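Local coordinates for protein mannitol dehydrogenase (Helicobacter pylori, PDB 3TWO) that binds NADP(H) and zinc and probably interconverts cinnamaldehydes and cinnamyl alcohols, at residues E103-E106 against Q107-T110. Residues are numbered along the deposited sequence; the frame is centred on the assembly and turned at random.
With ZN (zinc ion), chain H.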
loop_
_atom_site.group_PDB
_atom_site.type_symbol
_atom_site.label_atom_id
_atom_site.label_comp_id
_atom_site.label_asym_id
_atom_site.label_seq_id
_atom_site.Cartn_x
_atom_site.Cartn_y
_atom_site.Cartn_z
ATOM N N GLU B 103 -17.604 -14.196 -5.084
ATOM C CA GLU B 103 -17.709 -12.775 -4.767
ATOM C C GLU B 103 -17.745 -11.868 -6.029
ATOM O O GLU B 103 -17.556 -10.644 -5.934
ATOM C CB GLU B 103 -16.615 -12.379 -3.765
ATOM C CG GLU B 103 -16.936 -13.052 -2.440
ATOM C CD GLU B 103 -15.835 -12.941 -1.402
ATOM O OE1 GLU B 103 -14.682 -12.590 -1.743
ATOM O OE2 GLU B 103 -16.128 -13.204 -0.212
ATOM N N HIS B 104 -18.010 -12.446 -7.205
ATOM C CA HIS B 104 -18.095 -11.615 -8.412
ATOM C C HIS B 104 -16.791 -10.835 -8.688
ATOM O O HIS B 104 -16.822 -9.686 -9.151
ATOM C CB HIS B 104 -19.220 -10.587 -8.249
ATOM C CG HIS B 104 -20.519 -11.194 -7.918
ATOM N ND1 HIS B 104 -21.226 -11.962 -8.824
ATOM C CD2 HIS B 104 -21.251 -11.168 -6.774
ATOM C CE1 HIS B 104 -22.343 -12.377 -8.251
ATOM N NE2 HIS B 104 -22.372 -11.918 -7.011
ATOM N N GLN B 105 -15.661 -11.471 -8.394
ATOM C CA GLN B 105 -14.356 -10.941 -8.777
ATOM C C GLN B 105 -13.625 -12.050 -9.565
ATOM O O GLN B 105 -12.518 -12.489 -9.174
ATOM C CB GLN B 105 -13.540 -10.632 -7.522
ATOM C CG GLN B 105 -14.161 -9.716 -6.554
ATOM C CD GLN B 105 -13.667 -8.335 -6.800
ATOM O OE1 GLN B 105 -14.189 -7.651 -7.689
ATOM N NE2 GLN B 105 -12.616 -7.901 -6.041
ATOM N N GLU B 106 -14.242 -12.491 -10.660
ATOM C CA GLU B 106 -13.716 -13.595 -11.455
ATOM C C GLU B 106 -12.296 -13.290 -11.967
ATOM O O GLU B 106 -11.546 -14.219 -12.255
ATOM C CB GLU B 106 -14.675 -13.962 -12.630
ATOM C CG GLU B 106 -16.129 -14.180 -12.195
ATOM C CD GLU B 106 -16.990 -12.890 -12.299
ATOM O OE1 GLU B 106 -16.441 -11.743 -12.336
ATOM O OE2 GLU B 106 -18.229 -13.039 -12.379
ATOM N N GLN B 107 -11.903 -12.019 -11.987
ATOM C CA GLN B 107 -10.558 -11.648 -12.493
ATOM C C GLN B 107 -9.450 -12.169 -11.619
ATOM O O GLN B 107 -8.352 -12.219 -12.082
ATOM C CB GLN B 107 -10.348 -10.117 -12.688
ATOM C CG GLN B 107 -10.214 -9.279 -11.360
ATOM C CD GLN B 107 -11.551 -8.837 -10.803
ATOM O OE1 GLN B 107 -12.573 -9.496 -11.024
ATOM N NE2 GLN B 107 -11.562 -7.686 -10.094
ATOM N N PHE B 108 -9.741 -12.555 -10.376
ATOM C CA PHE B 108 -8.760 -13.139 -9.487
ATOM C C PHE B 108 -8.876 -14.659 -9.397
ATOM O O PHE B 108 -8.122 -15.273 -8.668
ATOM C CB PHE B 108 -8.835 -12.524 -8.063
ATOM C CG PHE B 108 -8.543 -11.063 -8.028
ATOM C CD1 PHE B 108 -9.553 -10.149 -7.738
ATOM C CD2 PHE B 108 -7.266 -10.611 -8.280
ATOM C CE1 PHE B 108 -9.291 -8.763 -7.716
ATOM C CE2 PHE B 108 -6.971 -9.206 -8.276
ATOM C CZ PHE B 108 -8.008 -8.287 -8.003
ATOM N N CYS B 109 -9.823 -15.268 -10.116
ATOM C CA CYS B 109 -9.892 -16.715 -10.168
ATOM C C CYS B 109 -8.552 -17.278 -10.683
ATOM O O CYS B 109 -8.007 -16.820 -11.684
ATOM C CB CYS B 109 -11.014 -17.202 -11.089
ATOM S SG CYS B 109 -11.129 -19.024 -11.194
ATOM N N THR B 110 -8.051 -18.332 -10.033
ATOM C CA THR B 110 -6.771 -18.913 -10.507
ATOM C C THR B 110 -6.945 -19.623 -11.878
ATOM O O THR B 110 -5.955 -19.882 -12.562
ATOM C CB THR B 110 -6.091 -19.873 -9.433
ATOM O OG1 THR B 110 -6.890 -21.028 -9.295
ATOM C CG2 THR B 110 -5.933 -19.197 -8.028
HETATM ZN ZN ZN H . -12.883 -19.398 -9.689
#
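Gln105 and Phe108 run side by side across a short 3-10 turn, and the glutamine shows how one side chain can meet two neighbours along its length. Its CB lies 4.0 Å from Phe108 CD1 and also approaches Gln107 OE1. The chain then bends at chi2 (-96°), bringing the amide alongside the phenyl ring: NE2 reaches the ring edge, 3.8 Å from Phe108 CE1, with amide and ring planes 61° apart. On its other branch, OE1 stands 3.6 Å from Gln107 NE2, too long for a hydrogen bond. The turn belongs to the four-cysteine zinc lobe of the medium-chain alcohol dehydrogenase fold, entered through a Schellman motif at His104 that ends helix 99-102. Gln107 CG sits over one face of the Phe108 ring, off toward its rim. In the backbone of the same turn, Phe108 N donates to Gln105 O, and Cys109 N follows with a 2.9 Å bond to Glu106 O. Cys109 SG, anti to its own N (chi1 180°), binds zinc at 2.3 Å, together with Cys95, Cys98 and Cys101. Glu106 OE1 accepts a hydrogen bond from the backbone N of Ile296, while His282 of the second subunit packs on Phe108.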